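Local atomic coordinates of serine acetyltransferase (Neisseria gonorrhoeae, PDB entry 6WYE), a protein that probably catalyses the transfer of an acetyl group from acetyl-CoA to L-serine, giving O-acetyl-L-serine in the first step of cysteine biosynthesis from serine. Residues A[70-75]-A[87-92]; A[189-194]-A[215-220]; A[204-209]-A[232-237]. All blocks are in the same frame, centred on the assembly; numbering follows the deposited sequence.

Interaction 1 (A[70-75]-A[87-92]); sequences LAYHLS and ALFEIY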
loop_
_atom_site.group_PDB
_atom_site.type_symbol
_atom_site.label_atom_id
_atom_site.label_comp_id
_atom_site.label_asym_id
_atom_site.label_seq_id
_atom_site.Cartn_x
_atom_site.Cartn_y
_atom_site.Cartn_z
ATOM N N LEU A 70 -2.919 21.582 7.611
ATOM C CA LEU A 70 -3.500 20.708 8.627
ATOM C C LEU A 70 -4.423 19.669 8.001
ATOM O O LEU A 70 -4.308 18.468 8.280
ATOM C CB LEU A 70 -4.253 21.543 9.653
ATOM C CG LEU A 70 -4.892 20.741 10.795
ATOM C CD1 LEU A 70 -3.826 20.248 11.785
ATOM C CD2 LEU A 70 -5.924 21.601 11.493
ATOM N N ALA A 71 -5.312 20.105 7.110
ATOM C CA ALA A 71 -6.207 19.161 6.445
ATOM C C ALA A 71 -5.418 18.088 5.713
ATOM O O ALA A 71 -5.778 16.904 5.749
ATOM C CB ALA A 71 -7.125 19.900 5.467
ATOM N N TYR A 72 -4.330 18.487 5.050
ATOM C CA TYR A 72 -3.510 17.530 4.313
ATOM C C TYR A 72 -2.850 16.529 5.257
ATOM O O TYR A 72 -2.910 15.317 5.034
ATOM C CB TYR A 72 -2.465 18.277 3.490
ATOM C CG TYR A 72 -1.746 17.448 2.455
ATOM C CD1 TYR A 72 -2.269 17.294 1.180
ATOM C CD2 TYR A 72 -0.528 16.846 2.742
ATOM C CE1 TYR A 72 -1.599 16.544 0.215
ATOM C CE2 TYR A 72 0.157 16.107 1.779
ATOM C CZ TYR A 72 -0.384 15.961 0.525
ATOM O OH TYR A 72 0.283 15.223 -0.423
ATOM N N HIS A 73 -2.228 17.016 6.307
ATOM C CA HIS A 73 -1.505 16.117 7.238
ATOM C C HIS A 73 -2.472 15.202 7.983
ATOM O O HIS A 73 -2.180 14.048 8.099
ATOM C CB HIS A 73 -0.652 16.930 8.192
ATOM C CG HIS A 73 0.451 16.186 8.844
ATOM N ND1 HIS A 73 1.208 15.279 8.194
ATOM C CD2 HIS A 73 0.944 16.262 10.083
ATOM C CE1 HIS A 73 2.118 14.833 9.000
ATOM N NE2 HIS A 73 1.969 15.401 10.152
ATOM N N LEU A 74 -3.572 15.742 8.464
ATOM C CA LEU A 74 -4.540 14.915 9.184
ATOM C C LEU A 74 -5.107 13.817 8.294
ATOM O O LEU A 74 -5.257 12.667 8.728
ATOM C CB LEU A 74 -5.679 15.782 9.727
ATOM C CG LEU A 74 -5.342 16.736 10.871
ATOM C CD1 LEU A 74 -6.610 17.412 11.381
ATOM C CD2 LEU A 74 -4.628 15.978 11.994
ATOM N N SER A 75 -5.432 14.149 7.042
ATOM C CA SER A 75 -5.965 13.119 6.160
ATOM C C SER A 75 -4.913 12.060 5.869
ATOM O O SER A 75 -5.249 10.873 5.750
ATOM C CB SER A 75 -6.503 13.747 4.870
ATOM O OG SER A 75 -5.443 14.273 4.088
ATOM N N ALA A 87 -10.155 12.116 -0.715
ATOM C CA ALA A 87 -11.518 12.460 -0.314
ATOM C C ALA A 87 -11.542 13.073 1.083
ATOM O O ALA A 87 -12.192 14.102 1.312
ATOM C CB ALA A 87 -12.419 11.222 -0.375
ATOM N N LEU A 88 -10.833 12.454 2.031
ATOM C CA LEU A 88 -10.755 12.997 3.385
ATOM C C LEU A 88 -10.161 14.399 3.377
ATOM O O LEU A 88 -10.647 15.298 4.078
ATOM C CB LEU A 88 -9.905 12.078 4.259
ATOM C CG LEU A 88 -10.017 12.187 5.779
ATOM C CD1 LEU A 88 -11.483 12.302 6.229
ATOM C CD2 LEU A 88 -9.369 10.950 6.376
ATOM N N PHE A 89 -9.110 14.600 2.581
ATOM C CA PHE A 89 -8.481 15.912 2.485
ATOM C C PHE A 89 -9.500 16.964 2.072
ATOM O O PHE A 89 -9.574 18.042 2.672
ATOM C CB PHE A 89 -7.327 15.851 1.473
ATOM C CG PHE A 89 -6.687 17.190 1.179
ATOM C CD1 PHE A 89 -6.361 18.064 2.198
ATOM C CD2 PHE A 89 -6.390 17.557 -0.130
ATOM C CE1 PHE A 89 -5.767 19.287 1.934
ATOM C CE2 PHE A 89 -5.795 18.781 -0.404
ATOM C CZ PHE A 89 -5.483 19.648 0.632
ATOM N N GLU A 90 -10.309 16.654 1.048
ATOM C CA GLU A 90 -11.312 17.608 0.583
ATOM C C GLU A 90 -12.374 17.844 1.646
ATOM O O GLU A 90 -12.763 18.989 1.899
ATOM C CB GLU A 90 -11.953 17.117 -0.722
ATOM N N ILE A 91 -12.835 16.771 2.294
ATOM C CA ILE A 91 -13.815 16.911 3.368
ATOM C C ILE A 91 -13.267 17.806 4.475
ATOM O O ILE A 91 -13.951 18.718 4.962
ATOM C CB ILE A 91 -14.218 15.524 3.899
ATOM C CG1 ILE A 91 -15.047 14.792 2.835
ATOM C CG2 ILE A 91 -14.953 15.670 5.219
ATOM C CD1 ILE A 91 -15.112 13.283 3.002
ATOM N N TYR A 92 -12.019 17.564 4.885
ATOM C CA TYR A 92 -11.408 18.395 5.919
ATOM C C TYR A 92 -11.244 19.836 5.452
ATOM O O TYR A 92 -11.427 20.778 6.236
ATOM C CB TYR A 92 -10.046 17.823 6.317
ATOM C CG TYR A 92 -10.101 16.612 7.218
ATOM C CD1 TYR A 92 -11.299 16.174 7.772
ATOM C CD2 TYR A 92 -8.944 15.914 7.526
ATOM C CE1 TYR A 92 -11.332 15.068 8.633
ATOM C CE2 TYR A 92 -8.974 14.810 8.370
ATOM C CZ TYR A 92 -10.158 14.392 8.912
ATOM O OH TYR A 92 -10.140 13.289 9.738
#
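In the helical N-terminal part of serine acetyltransferase, helices 66-78 and 85-98 follow one another in the chain and pack against each other through Ala71, Tyr72, Leu74 and Ser75 on the first and Leu88, Phe89 and Tyr92 on the second. The short segments run roughly antiparallel, at 141° between their directions, and their axes come within 8.4 Å. So close an approach is helped by the small Ala71 and Ser75. The Ala71 methyl, CB, meets Tyr92 CB at 3.7 Å, while Ser75 CB lies against the opposite backbone, 3.6 Å from Phe89 N. Phe89, with CG anti to its own N (chi1 174°), swings its ring across to helix 66-78. There the CD1 side of the ring meets the backbone around Ala71 C edge-on, while one face receives Tyr72. The two rings form a T-shaped pair, planes at 87° and centroids 5.3 Å apart; Tyr72 supplies the edge, its CD1 poised over the centre of the Phe89 face. Tyr92 packs among Ala71, Leu74 and Ser75. Its CE2 touches Leu74 CB at 3.7 Å, its edge faces the carbonyl O of Ala71, and Leu88 CD1 from its own helix rests on one face. Around the contact, helices 131-147 and 151-165 add Ile141 and Leu157 beside Tyr92, and Arg86 of a second subunit makes a cation-pi contact with Tyr72. No hydrogen bond joins the two segments, so the contact rests on shape and dispersion. The serine hydroxyl turns back on its own helix instead: Ser75 OG sits 2.9 Å from Tyr72 O, with the Ala71 carbonyl also within reach. A polar side chain can thus be buried among aromatic and aliphatic groups without needing a partner on the opposite helix.

Interaction 2 (A[189-194]-A[215-220]); sequences AGETAV and GDRHPK. With LMR ((2S)-2-hydroxybutanedioic acid), chain I.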
loop_
_atom_site.group_PDB
_atom_site.type_symbol
_atom_site.label_atom_id
_atom_site.label_comp_id
_atom_site.label_asym_id
_atom_site.label_seq_id
_atom_site.Cartn_x
_atom_site.Cartn_y
_atom_site.Cartn_z
ATOM N N ALA A 189 -12.536 11.232 26.087
ATOM C CA ALA A 189 -13.529 12.241 26.438
ATOM C C ALA A 189 -14.837 11.807 25.807
ATOM O O ALA A 189 -14.887 11.574 24.596
ATOM C CB ALA A 189 -13.117 13.644 25.944
ATOM N N GLY A 190 -15.890 11.687 26.620
ATOM C CA GLY A 190 -17.133 11.087 26.179
ATOM C C GLY A 190 -18.146 12.077 25.622
ATOM O O GLY A 190 -17.898 13.277 25.508
ATOM N N GLU A 191 -19.349 11.549 25.354
ATOM C CA GLU A 191 -20.321 12.210 24.481
ATOM C C GLU A 191 -20.705 13.602 24.976
ATOM O O GLU A 191 -20.868 14.524 24.168
ATOM C CB GLU A 191 -21.583 11.341 24.355
ATOM C CG GLU A 191 -22.771 12.026 23.638
ATOM C CD GLU A 191 -23.999 11.114 23.484
ATOM O OE1 GLU A 191 -24.084 10.105 24.207
ATOM O OE2 GLU A 191 -24.873 11.397 22.632
ATOM N N THR A 192 -20.875 13.774 26.293
ATOM C CA THR A 192 -21.359 15.033 26.853
ATOM C C THR A 192 -20.262 15.816 27.562
ATOM O O THR A 192 -20.559 16.748 28.312
ATOM C CB THR A 192 -22.525 14.789 27.813
ATOM O OG1 THR A 192 -22.068 14.065 28.960
ATOM C CG2 THR A 192 -23.630 14.000 27.131
ATOM N N ALA A 193 -19.000 15.472 27.329
ATOM C CA ALA A 193 -17.894 16.216 27.919
ATOM C C ALA A 193 -17.789 17.605 27.295
ATOM O O ALA A 193 -18.031 17.788 26.098
ATOM C CB ALA A 193 -16.581 15.463 27.717
ATOM N N VAL A 194 -17.438 18.587 28.117
ATOM C CA VAL A 194 -17.251 19.957 27.660
ATOM C C VAL A 194 -15.940 20.470 28.222
ATOM O O VAL A 194 -15.695 20.365 29.427
ATOM C CB VAL A 194 -18.402 20.890 28.083
ATOM C CG1 VAL A 194 -18.126 22.305 27.572
ATOM C CG2 VAL A 194 -19.735 20.383 27.562
ATOM N N GLY A 215 -28.264 11.355 28.391
ATOM C CA GLY A 215 -28.244 12.644 29.056
ATOM C C GLY A 215 -26.865 13.000 29.563
ATOM O O GLY A 215 -25.911 12.216 29.489
ATOM N N ASP A 216 -26.771 14.223 30.093
ATOM C CA ASP A 216 -25.527 14.783 30.614
ATOM C C ASP A 216 -24.917 13.851 31.646
ATOM O O ASP A 216 -25.524 13.590 32.687
ATOM C CB ASP A 216 -25.789 16.156 31.249
ATOM C CG ASP A 216 -25.452 17.309 30.326
ATOM O OD1 ASP A 216 -25.353 17.081 29.102
ATOM O OD2 ASP A 216 -25.279 18.449 30.825
ATOM N N ARG A 217 -23.699 13.366 31.365
ATOM C CA ARG A 217 -23.088 12.384 32.256
ATOM C C ARG A 217 -21.563 12.416 32.245
ATOM O O ARG A 217 -20.950 11.484 32.783
ATOM C CB ARG A 217 -23.572 10.967 31.891
ATOM C CG ARG A 217 -23.147 10.523 30.501
ATOM C CD ARG A 217 -23.887 9.259 30.058
ATOM N NE ARG A 217 -23.372 8.798 28.777
ATOM C CZ ARG A 217 -23.778 9.258 27.597
ATOM N NH1 ARG A 217 -24.716 10.193 27.524
ATOM N NH2 ARG A 217 -23.244 8.785 26.482
ATOM N N HIS A 218 -20.935 13.410 31.622
ATOM C CA HIS A 218 -19.492 13.585 31.551
ATOM C C HIS A 218 -19.092 14.935 32.140
ATOM O O HIS A 218 -19.925 15.843 32.252
ATOM C CB HIS A 218 -19.001 13.490 30.098
ATOM C CG HIS A 218 -19.275 12.166 29.452
ATOM N ND1 HIS A 218 -20.455 11.886 28.790
ATOM C CD2 HIS A 218 -18.512 11.050 29.350
ATOM C CE1 HIS A 218 -20.405 10.656 28.304
ATOM N NE2 HIS A 218 -19.240 10.123 28.636
ATOM N N PRO A 219 -17.825 15.100 32.532
ATOM C CA PRO A 219 -17.405 16.342 33.191
ATOM C C PRO A 219 -17.470 17.545 32.267
ATOM O O PRO A 219 -17.410 17.444 31.040
ATOM C CB PRO A 219 -15.955 16.065 33.608
ATOM C CG PRO A 219 -15.834 14.586 33.591
ATOM C CD PRO A 219 -16.763 14.080 32.549
ATOM N N LYS A 220 -17.605 18.704 32.892
ATOM C CA LYS A 220 -17.439 19.986 32.224
ATOM C C LYS A 220 -16.289 20.709 32.903
ATOM O O LYS A 220 -16.312 20.911 34.123
ATOM C CB LYS A 220 -18.737 20.785 32.263
ATOM C CG LYS A 220 -19.923 19.895 31.974
ATOM C CD LYS A 220 -21.052 20.606 31.267
ATOM C CE LYS A 220 -22.189 19.616 31.035
ATOM N NZ LYS A 220 -23.480 20.240 30.639
HETATM C C1 LMR I . -20.854 6.664 28.231
HETATM O O1A LMR I . -21.232 7.115 29.268
HETATM O O1B LMR I . -21.179 7.087 27.162
HETATM C C2 LMR I . -19.882 5.478 28.291
HETATM O O2 LMR I . -19.415 5.100 27.021
HETATM C C3 LMR I . -18.704 5.773 29.225
HETATM C C4 LMR I . -17.890 6.962 28.750
HETATM O O4A LMR I . -18.247 7.546 27.779
HETATM O O4B LMR I . -16.907 7.253 29.350
HETATM O O HOH W 1 -22.213 16.569 30.959
#
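Arg217 and Glu191 form a salt bridge beside the bound (2S)-2-hydroxybutanedioic acid. Arg217 NH2 gives a nearly straight bond of 2.8 Å to Glu191 OE1, entering on the anti lone pair and lying in the guanidinium plane, although the carboxylate plane stands 86° to it. The same NH2 reaches the ligand's O1B at 2.8 Å while NE holds O1A, a two-pronged grip on one carboxylate for which arginine is well shaped; Glu191 probably helps to balance its charge and fix its rotation. His218 NE2 donates to O4A of the other carboxylate at 2.9 Å, with an N-H...O angle of 173°. Through the other ring nitrogen, His218 ND1 and Thr192 OG1 are hydrogen-bonded at 2.7 Å. Arg217 N donates to the same Thr192 OG1 at 3.0 Å; with chi1 66°, the hydroxyl sits between its own N and carbonyl carbon and faces both partners. One threonine therefore helps to position two ligand-binding residues. Packing surrounds these bonds. Gly190 CA lies over the face of the His218 ring, 3.7 Å from its centroid, in a CH-pi contact; glycine, with no side chain, lets its CA come this near. Farther out, Val194 N donates to Pro219 O, and Val194 CG2 touches Lys220 CD at 3.9 Å where the two residues pair as a parallel beta bridge. The type I turn 190-193 and segment 215-220, the end of the loop before strand 220-221, thus lead side by side into neighbouring strands 194-195 and 220-221 of one parallel sheet, with Pro118 and Ala119 of a third subunit packing on Arg217 and Glu191.

Interaction 3 (A[204-209]-A[232-237]); sequences GVTLGG and SILGNI. With LMR ((2S)-2-hydroxybutanedioic acid), chain I.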
loop_
_atom_site.group_PDB
_atom_site.type_symbol
_atom_site.label_atom_id
_atom_site.label_comp_id
_atom_site.label_asym_id
_atom_site.label_seq_id
_atom_site.Cartn_x
_atom_site.Cartn_y
_atom_site.Cartn_z
ATOM N N GLY A 204 -3.361 9.809 29.061
ATOM C CA GLY A 204 -4.050 8.899 29.967
ATOM C C GLY A 204 -5.217 9.484 30.745
ATOM O O GLY A 204 -5.816 8.767 31.569
ATOM N N VAL A 205 -5.579 10.738 30.500
ATOM C CA VAL A 205 -6.658 11.378 31.245
ATOM C C VAL A 205 -8.007 10.925 30.704
ATOM O O VAL A 205 -8.199 10.772 29.495
ATOM C CB VAL A 205 -6.510 12.907 31.197
ATOM C CG1 VAL A 205 -7.809 13.609 31.607
ATOM C CG2 VAL A 205 -5.388 13.335 32.109
ATOM N N THR A 206 -8.958 10.713 31.609
ATOM C CA THR A 206 -10.305 10.296 31.254
ATOM C C THR A 206 -11.299 11.365 31.671
ATOM O O THR A 206 -11.350 11.736 32.847
ATOM C CB THR A 206 -10.663 8.976 31.934
ATOM O OG1 THR A 206 -9.697 7.984 31.577
ATOM C CG2 THR A 206 -12.055 8.535 31.503
ATOM N N LEU A 207 -12.072 11.866 30.703
ATOM C CA LEU A 207 -13.277 12.647 30.981
ATOM C C LEU A 207 -14.450 11.723 30.687
ATOM O O LEU A 207 -15.029 11.718 29.599
ATOM C CB LEU A 207 -13.302 13.925 30.149
ATOM C CG LEU A 207 -11.954 14.658 30.263
ATOM C CD1 LEU A 207 -11.893 15.854 29.356
ATOM C CD2 LEU A 207 -11.636 15.069 31.704
ATOM N N GLY A 208 -14.782 10.900 31.685
ATOM C CA GLY A 208 -15.597 9.726 31.485
ATOM C C GLY A 208 -17.001 9.885 32.052
ATOM O O GLY A 208 -17.299 10.782 32.842
ATOM N N GLY A 209 -17.868 8.973 31.611
ATOM C CA GLY A 209 -19.256 8.965 32.007
ATOM C C GLY A 209 -19.523 8.047 33.183
ATOM O O GLY A 209 -18.644 7.356 33.693
ATOM N N SER A 232 -8.548 10.571 36.311
ATOM C CA SER A 232 -9.889 10.245 35.837
ATOM C C SER A 232 -10.909 11.188 36.456
ATOM O O SER A 232 -10.921 11.390 37.676
ATOM C CB SER A 232 -10.267 8.811 36.185
ATOM O OG SER A 232 -9.464 7.898 35.466
ATOM N N ILE A 233 -11.773 11.746 35.621
ATOM C CA ILE A 233 -12.832 12.647 36.056
ATOM C C ILE A 233 -14.123 12.051 35.529
ATOM O O ILE A 233 -14.307 11.957 34.306
ATOM C CB ILE A 233 -12.606 14.077 35.549
ATOM C CG1 ILE A 233 -11.169 14.510 35.857
ATOM C CG2 ILE A 233 -13.591 15.050 36.184
ATOM C CD1 ILE A 233 -10.818 15.916 35.408
ATOM N N LEU A 234 -14.998 11.607 36.437
ATOM C CA LEU A 234 -16.113 10.736 36.097
ATOM C C LEU A 234 -17.448 11.351 36.510
ATOM O O LEU A 234 -17.598 11.840 37.633
ATOM C CB LEU A 234 -15.954 9.363 36.783
ATOM C CG LEU A 234 -14.616 8.666 36.505
ATOM C CD1 LEU A 234 -14.540 7.333 37.218
ATOM C CD2 LEU A 234 -14.437 8.504 34.996
ATOM N N GLY A 235 -18.425 11.282 35.608
ATOM C CA GLY A 235 -19.761 11.749 35.908
ATOM C C GLY A 235 -20.020 13.178 35.460
ATOM O O GLY A 235 -19.153 13.893 34.937
ATOM N N ASN A 236 -21.276 13.584 35.659
ATOM C CA ASN A 236 -21.762 14.916 35.298
ATOM C C ASN A 236 -21.356 15.911 36.384
ATOM O O ASN A 236 -22.172 16.416 37.154
ATOM C CB ASN A 236 -23.276 14.886 35.114
ATOM C CG ASN A 236 -23.836 16.210 34.606
ATOM O OD1 ASN A 236 -23.122 17.020 34.010
ATOM N ND2 ASN A 236 -25.121 16.431 34.841
ATOM N N ILE A 237 -20.056 16.178 36.450
ATOM C CA ILE A 237 -19.514 17.062 37.467
ATOM C C ILE A 237 -18.808 18.240 36.803
ATOM O O ILE A 237 -18.459 18.211 35.618
ATOM C CB ILE A 237 -18.574 16.306 38.429
ATOM C CG1 ILE A 237 -17.343 15.786 37.689
ATOM C CG2 ILE A 237 -19.331 15.139 39.089
ATOM C CD1 ILE A 237 -16.386 15.030 38.584
HETATM C C1 LMR I . -20.854 6.664 28.231
HETATM O O1A LMR I . -21.232 7.115 29.268
HETATM O O1B LMR I . -21.179 7.087 27.162
HETATM C C2 LMR I . -19.882 5.478 28.291
HETATM O O2 LMR I . -19.415 5.100 27.021
HETATM C C3 LMR I . -18.704 5.773 29.225
HETATM C C4 LMR I . -17.890 6.962 28.750
HETATM O O4A LMR I . -18.247 7.546 27.779
HETATM O O4B LMR I . -16.907 7.253 29.350
HETATM O O HOH W 2 -7.820 7.883 33.335
#
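Leu207 and Ile233 stand side by side, pointing the same way from adjacent parallel strands of the left-handed beta-helix, the fold built by the hexapeptide repeats of this family. Leu207 CD2 meets Ile233 CD1 at 3.9 Å. Leu207 CG and Ile233 CG1 both lie beside the backbone N, at chi1 -49° in each, so that the two chains tilt alike and stack as neighbouring rungs. Ile227 touches both of them from strand 226-227 of another sheet, and Ile221 and Val251 also pack on Ile233: these branched aliphatic chains fill the interior of the coil. The alternate residues turn to the other face. There Thr206 and Ser232 pair with CB of the threonine 3.9 Å from OG of the serine, and one water spans their hydroxyls, accepting from Thr206 OG1 at 2.6 Å and from Ser232 OG while donating to Gly204 O. Thr206 OG1 is also hydrogen-bonded to His203 NE2 of a third subunit, and Ala229 of that subunit packs on both residues; small hydroxyl side chains suit this close, polar subunit boundary. Next along the same face, Leu234 lays CD2 3.9 Å from Gly208 CA. Gly208, having no side chain, accepts that methyl against its backbone. The strands are joined by backbone hydrogen bonds: Ile233 N to Thr206 O is 2.8 Å, and Gly208 N to Ile233 O is 2.9 Å, with Gly235 N to Gly208 O closing the series. Past the strand, Gly209 belongs to the ligand pocket, where the lack of a side chain lets the ligand lie close to the main chain; the backbone N of Gly209 donates to O4B of (2S)-2-hydroxybutanedioic acid at 3.0 Å.

How the interactions relate
Interaction 1 stands apart, its centre about 27 Å from that of interaction 2 and 30 Å from that of interaction 3, in the helical part of the chain. It is buried and joins two helices by apolar and aromatic packing. Interactions 2 and 3 belong to the beta-helix, with centres about 8 Å apart, and alternate along the chain; they meet through probable hydrogen bonds from Gly190 N to Leu207 O and from Lys220 N to Ile237 O. Interaction 3 is a buried strand pair held by backbone bonds, whereas interaction 2, partly exposed, relies on charged and polar side chains. Both bind the same ligand, whose site Asp117, Asp182 and His183 of a third subunit complete.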